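Local coordinates for protein MIP07328p (Drosophila melanogaster, PDB 6FKK) that probably acts as a chemorepellent axon guidance cue that binds semaphorin receptors, this chain comprising its sema and plexin-repeat (PSI) domains, at residues G172-I177 against E185-K190; K234-G239 against K245-F250. All blocks are in the same frame, centred on the assembly; numbering follows the deposited sequence.

Following the chain, the two contacts come in series: interaction 1 closes before interaction 2 opens, and they neither nest nor cross. Interaction 1 closes the short excursion that runs through strand 175-178 and turns back, bringing the residues just before the strand against the loop that leads to strand 196-203. Interaction 2 folds the connection from strand 225-233 to strand 251-259 back on itself. Both lie within the sema propeller, on the same side of the chain's centre, their centres about 16 Å apart. They touch directly: Trp247 NE1 lies 3.0 Å from Ile177 O, a probable hydrogen bond, and the side chains of Ile177 and Phe250 pack together. The loop joining 225-233 to 251-259 is thereby tied to strand 175-178.

Interaction 1 (G172-I177 against E185-K190). With NAG (2-acetamido-2-deoxy-beta-D-glucopyranose), chain E.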
loop_
_atom_site.group_PDB
_atom_site.type_symbol
_atom_site.label_atom_id
_atom_site.label_comp_id
_atom_site.label_asym_id
_atom_site.label_seq_id
_atom_site.Cartn_x
_atom_site.Cartn_y
_atom_site.Cartn_z
ATOM N N GLY A 172 -1.476 -7.798 21.970
ATOM C CA GLY A 172 -1.452 -6.738 20.982
ATOM C C GLY A 172 -1.029 -5.388 21.510
ATOM O O GLY A 172 -1.454 -4.362 20.968
ATOM N N GLY A 173 -0.202 -5.350 22.552
ATOM C CA GLY A 173 0.197 -4.090 23.144
ATOM C C GLY A 173 1.686 -3.824 23.090
ATOM O O GLY A 173 2.190 -2.950 23.803
ATOM N N ASP A 174 2.408 -4.569 22.253
ATOM C CA ASP A 174 3.849 -4.395 22.077
ATOM C C ASP A 174 4.161 -4.333 20.587
ATOM O O ASP A 174 4.572 -5.331 19.982
ATOM C CB ASP A 174 4.635 -5.519 22.755
ATOM C CG ASP A 174 6.135 -5.281 22.728
ATOM O OD1 ASP A 174 6.559 -4.157 22.382
ATOM O OD2 ASP A 174 6.892 -6.220 23.053
ATOM N N PRO A 175 3.979 -3.171 19.967
ATOM C CA PRO A 175 4.342 -3.022 18.556
ATOM C C PRO A 175 5.843 -2.863 18.379
ATOM O O PRO A 175 6.538 -2.286 19.218
ATOM C CB PRO A 175 3.604 -1.745 18.143
ATOM C CG PRO A 175 3.552 -0.943 19.404
ATOM C CD PRO A 175 3.395 -1.939 20.525
ATOM N N LEU A 176 6.343 -3.386 17.261
ATOM C CA LEU A 176 7.766 -3.275 16.978
ATOM C C LEU A 176 8.011 -3.375 15.481
ATOM O O LEU A 176 7.148 -3.804 14.712
ATOM C CB LEU A 176 8.582 -4.345 17.720
ATOM C CG LEU A 176 8.185 -5.830 17.752
ATOM C CD1 LEU A 176 8.080 -6.480 16.380
ATOM C CD2 LEU A 176 9.190 -6.592 18.596
ATOM N N ILE A 177 9.214 -2.965 15.089
ATOM C CA ILE A 177 9.789 -3.272 13.786
ATOM C C ILE A 177 11.069 -4.054 14.045
ATOM O O ILE A 177 11.948 -3.584 14.776
ATOM C CB ILE A 177 10.069 -2.000 12.966
ATOM C CG1 ILE A 177 8.788 -1.181 12.791
ATOM C CG2 ILE A 177 10.649 -2.364 11.616
ATOM C CD1 ILE A 177 8.967 0.066 11.946
ATOM N N GLU A 185 12.460 0.345 20.310
ATOM C CA GLU A 185 12.464 0.364 21.768
ATOM C C GLU A 185 11.114 -0.071 22.318
ATOM O O GLU A 185 10.074 0.501 21.973
ATOM C CB GLU A 185 12.827 1.760 22.274
ATOM C CG GLU A 185 14.213 2.244 21.858
ATOM C CD GLU A 185 15.343 1.430 22.471
ATOM O OE1 GLU A 185 15.533 0.261 22.071
ATOM O OE2 GLU A 185 16.044 1.961 23.357
ATOM N N GLN A 186 11.138 -1.085 23.177
ATOM C CA GLN A 186 9.912 -1.650 23.721
ATOM C C GLN A 186 9.251 -0.676 24.689
ATOM O O GLN A 186 9.918 -0.058 25.523
ATOM C CB GLN A 186 10.218 -2.971 24.423
ATOM C CG GLN A 186 9.007 -3.670 25.006
ATOM C CD GLN A 186 9.376 -4.909 25.799
ATOM O OE1 GLN A 186 10.429 -4.968 26.437
ATOM N NE2 GLN A 186 8.509 -5.911 25.759
ATOM N N TYR A 187 7.928 -0.539 24.565
ATOM C CA TYR A 187 7.124 0.310 25.447
ATOM C C TYR A 187 7.568 1.771 25.391
ATOM O O TYR A 187 7.440 2.509 26.371
ATOM C CB TYR A 187 7.149 -0.202 26.892
ATOM C CG TYR A 187 6.698 -1.641 27.053
ATOM C CD1 TYR A 187 5.770 -2.203 26.182
ATOM C CD2 TYR A 187 7.204 -2.438 28.075
ATOM C CE1 TYR A 187 5.359 -3.519 26.324
ATOM C CE2 TYR A 187 6.798 -3.755 28.227
ATOM C CZ TYR A 187 5.876 -4.289 27.349
ATOM O OH TYR A 187 5.468 -5.597 27.495
ATOM N N ASP A 188 8.096 2.196 24.248
ATOM C CA ASP A 188 8.492 3.581 24.019
ATOM C C ASP A 188 7.564 4.170 22.967
ATOM O O ASP A 188 7.561 3.722 21.815
ATOM C CB ASP A 188 9.952 3.674 23.576
ATOM C CG ASP A 188 10.452 5.107 23.492
ATOM O OD1 ASP A 188 9.670 6.039 23.774
ATOM O OD2 ASP A 188 11.636 5.301 23.144
ATOM N N LEU A 189 6.783 5.173 23.364
ATOM C CA LEU A 189 5.779 5.753 22.484
ATOM C C LEU A 189 6.340 6.821 21.553
ATOM O O LEU A 189 5.622 7.269 20.654
ATOM C CB LEU A 189 4.636 6.340 23.316
ATOM C CG LEU A 189 3.933 5.350 24.249
ATOM C CD1 LEU A 189 2.868 6.052 25.070
ATOM C CD2 LEU A 189 3.330 4.198 23.460
ATOM N N LYS A 190 7.594 7.238 21.741
ATOM C CA LYS A 190 8.185 8.208 20.824
ATOM C C LYS A 190 8.472 7.576 19.467
ATOM O O LYS A 190 8.335 8.234 18.429
ATOM C CB LYS A 190 9.460 8.802 21.427
ATOM C CG LYS A 190 9.202 9.875 22.478
ATOM C CD LYS A 190 10.486 10.559 22.926
ATOM C CE LYS A 190 11.367 9.618 23.728
ATOM N NZ LYS A 190 12.545 10.326 24.300
HETATM C C1 NAG E . -2.414 -4.274 15.296
HETATM C C2 NAG E . -3.390 -4.725 16.401
HETATM C C3 NAG E . -3.486 -3.686 17.520
HETATM C C4 NAG E . -2.103 -3.291 18.017
HETATM C C5 NAG E . -1.263 -2.818 16.840
HETATM C C6 NAG E . 0.146 -2.436 17.234
HETATM C C7 NAG E . -5.516 -4.098 15.304
HETATM C C8 NAG E . -6.834 -4.605 14.802
HETATM N N2 NAG E . -4.708 -5.017 15.854
HETATM O O3 NAG E . -4.247 -4.228 18.593
HETATM O O4 NAG E . -2.208 -2.246 18.976
HETATM O O5 NAG E . -1.159 -3.879 15.881
HETATM O O6 NAG E . 0.177 -1.817 18.513
HETATM O O7 NAG E . -5.200 -2.914 15.212
#
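A small polar contact between Asp174 and the Gln186-Tyr187 pair joins two loops in the beta-propeller of the sema domain. Asp174 stands just before strand 175-178, an edge strand of a three-stranded antiparallel sheet. Its partners are the two central residues of a type II beta turn, Glu185 to Asp188, in the linker that follows this strand.

Asp174 has CG anti to the backbone N (chi1 -173°), which sends the carboxylate to the turn. There Gln186 NE2 donates to Asp174 OD2 over 3.2 Å, from above the carboxylate plane, with the acceptor tilted from the amide plane of Gln186 and a bent N-H...O angle of 139°, so the bond is a modest one. The extended glutamine chain crosses the aspartate at about a right angle, and Gln186 CG lies 3.6 Å from Asp174 OD1. A glutamine suits this corner of the turn because its long chain carries the amide as far as the carboxylate. The other oxygen, OD1, has a stronger partner in the salt bridge to Arg183, which suits an acidic residue to this buried place.

Tyr187 contributes the edge of its ring. Tyr187 CE1 is 4.1 Å from Gly173 O, which lies near the ring plane, while Gln186 CG sits over the centre of one face. The broad ring thus covers the aliphatic part of its neighbour, a place that suits an aromatic residue.

The 172-177 segment also borders a sugar attached to the protein itself. Gly172 has a positive phi, a conformation easily adopted by glycine, and lies close against the sugar. Pro175 presents its ring to the same sugar, Pro175 CB lying 3.4 Å from NAG O6, and NAG O4 donates a hydrogen bond to Gly172 O at 3.0 Å.

Interaction 2 (K234-G239 against K245-F250); sequences KNDRGG and KSWTSF
At chi1 -159° the Asp236 side chain swings away from its own backbone nitrogen, carrying the carboxylate into the 245-250 segment. There Thr248 and Ser249 both turn their hydroxyls between backbone N and carbonyl carbon (chi1 61° and 63°), which brings both hydroxyls onto the carboxylate. Thr248 grips both oxygens: its backbone N uses the syn lone pair of Asp236 OD2 at 2.9 Å, and its OG1 donates to Asp236 OD1, also at 2.9 Å. Ser249 OG reaches Asp236 OD2 at 3.0 Å from the anti side, and is held in turn by the backbone N of Cys233.

Asp236 OD1 also accepts from Gly238 N at 2.9 Å, closing an Asx turn; this donor and Thr248 OG1 come from opposite faces of the carboxylate plane. Ser347 adds a further bond to OD1 from a neighbouring loop. Asp236 OD2 lies in the indole plane of Trp247, at its edge, 3.6 Å from Trp247 CE3, while Trp247 NE1 hydrogen-bonds to Ile177 O.

Gly238 suits the return of the chain: it has a positive phi and brings its CA to Ser246 O as a CA-H...O contact. Beside it, Thr248 CG2 packs 3.4 Å from Gly239 N. A buried carboxylate met by this many donors is well compensated, which would probably stabilise its ionised form and hold the two arms of the loop together.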
loop_
_atom_site.group_PDB
_atom_site.type_symbol
_atom_site.label_atom_id
_atom_site.label_comp_id
_atom_site.label_asym_id
_atom_site.label_seq_id
_atom_site.Cartn_x
_atom_site.Cartn_y
_atom_site.Cartn_z
ATOM N N LYS A 234 19.546 -0.976 6.150
ATOM C CA LYS A 234 19.643 -2.430 6.103
ATOM C C LYS A 234 20.954 -2.925 6.700
ATOM O O LYS A 234 20.994 -4.007 7.296
ATOM C CB LYS A 234 19.486 -2.924 4.664
ATOM C CG LYS A 234 18.153 -2.557 4.028
ATOM C CD LYS A 234 17.941 -3.270 2.699
ATOM C CE LYS A 234 18.960 -2.839 1.659
ATOM N NZ LYS A 234 18.622 -3.340 0.297
ATOM N N ASN A 235 22.029 -2.147 6.563
ATOM C CA ASN A 235 23.333 -2.509 7.103
ATOM C C ASN A 235 23.476 -2.176 8.584
ATOM O O ASN A 235 24.603 -2.147 9.095
ATOM C CB ASN A 235 24.442 -1.821 6.303
ATOM C CG ASN A 235 24.497 -0.325 6.548
ATOM O OD1 ASN A 235 23.487 0.304 6.869
ATOM N ND2 ASN A 235 25.683 0.255 6.397
ATOM N N ASP A 236 22.369 -1.920 9.275
ATOM C CA ASP A 236 22.422 -1.609 10.697
ATOM C C ASP A 236 22.845 -2.845 11.481
ATOM O O ASP A 236 22.253 -3.919 11.336
ATOM C CB ASP A 236 21.059 -1.105 11.175
ATOM C CG ASP A 236 21.143 -0.296 12.462
ATOM O OD1 ASP A 236 22.079 -0.525 13.258
ATOM O OD2 ASP A 236 20.269 0.572 12.675
ATOM N N ARG A 237 23.886 -2.699 12.302
ATOM C CA ARG A 237 24.359 -3.772 13.168
ATOM C C ARG A 237 24.085 -3.486 14.640
ATOM O O ARG A 237 24.688 -4.119 15.514
ATOM C CB ARG A 237 25.855 -4.013 12.964
ATOM C CG ARG A 237 26.275 -4.366 11.550
ATOM C CD ARG A 237 27.746 -4.754 11.538
ATOM N NE ARG A 237 28.387 -4.501 10.252
ATOM C CZ ARG A 237 29.700 -4.557 10.056
ATOM N NH1 ARG A 237 30.507 -4.856 11.064
ATOM N NH2 ARG A 237 30.208 -4.310 8.855
ATOM N N GLY A 238 23.194 -2.544 14.936
ATOM C CA GLY A 238 22.961 -2.134 16.304
ATOM C C GLY A 238 24.041 -1.200 16.812
ATOM O O GLY A 238 25.020 -0.885 16.133
ATOM N N GLY A 239 23.850 -0.746 18.047
ATOM C CA GLY A 239 24.781 0.159 18.677
ATOM C C GLY A 239 25.671 -0.531 19.688
ATOM O O GLY A 239 25.671 -1.759 19.821
ATOM N N LYS A 245 20.813 -4.468 20.563
ATOM C CA LYS A 245 19.590 -5.103 20.092
ATOM C C LYS A 245 18.570 -4.101 19.568
ATOM O O LYS A 245 17.425 -4.481 19.298
ATOM C CB LYS A 245 18.963 -5.944 21.205
ATOM C CG LYS A 245 19.751 -7.186 21.578
ATOM C CD LYS A 245 18.980 -8.023 22.588
ATOM C CE LYS A 245 19.712 -9.312 22.921
ATOM N NZ LYS A 245 18.927 -10.167 23.854
ATOM N N SER A 246 18.951 -2.836 19.416
ATOM C CA SER A 246 18.045 -1.791 18.971
ATOM C C SER A 246 18.601 -1.105 17.730
ATOM O O SER A 246 19.813 -1.097 17.497
ATOM C CB SER A 246 17.806 -0.755 20.079
ATOM O OG SER A 246 19.031 -0.303 20.631
ATOM N N TRP A 247 17.703 -0.534 16.933
ATOM C CA TRP A 247 18.123 0.189 15.743
ATOM C C TRP A 247 18.927 1.426 16.125
ATOM O O TRP A 247 18.727 2.027 17.183
ATOM C CB TRP A 247 16.913 0.616 14.910
ATOM C CG TRP A 247 16.051 -0.500 14.404
ATOM C CD1 TRP A 247 14.885 -0.951 14.955
ATOM C CD2 TRP A 247 16.268 -1.289 13.229
ATOM N NE1 TRP A 247 14.368 -1.976 14.199
ATOM C CE2 TRP A 247 15.199 -2.202 13.134
ATOM C CE3 TRP A 247 17.266 -1.314 12.249
ATOM C CZ2 TRP A 247 15.101 -3.131 12.102
ATOM C CZ3 TRP A 247 17.165 -2.236 11.225
ATOM C CH2 TRP A 247 16.091 -3.132 11.158
ATOM N N THR A 248 19.853 1.801 15.244
ATOM C CA THR A 248 20.554 3.074 15.334
ATOM C C THR A 248 20.226 3.977 14.156
ATOM O O THR A 248 20.864 5.021 13.985
ATOM C CB THR A 248 22.065 2.853 15.415
ATOM O OG1 THR A 248 22.512 2.171 14.236
ATOM C CG2 THR A 248 22.409 2.022 16.636
ATOM N N SER A 249 19.236 3.600 13.344
ATOM C CA SER A 249 18.906 4.351 12.140
ATOM C C SER A 249 17.402 4.527 11.964
ATOM O O SER A 249 16.948 4.785 10.844
ATOM C CB SER A 249 19.484 3.659 10.904
ATOM O OG SER A 249 18.910 2.376 10.735
ATOM N N PHE A 250 16.617 4.386 13.029
ATOM C CA PHE A 250 15.168 4.508 12.918
ATOM C C PHE A 250 14.769 5.977 12.935
ATOM O O PHE A 250 14.983 6.676 13.933
ATOM C CB PHE A 250 14.470 3.752 14.046
ATOM C CG PHE A 250 12.967 3.815 13.975
ATOM C CD1 PHE A 250 12.260 2.931 13.174
ATOM C CD2 PHE A 250 12.261 4.754 14.708
ATOM C CE1 PHE A 250 10.879 2.985 13.107
ATOM C CE2 PHE A 250 10.880 4.813 14.644
ATOM C CZ PHE A 250 10.189 3.925 13.841
#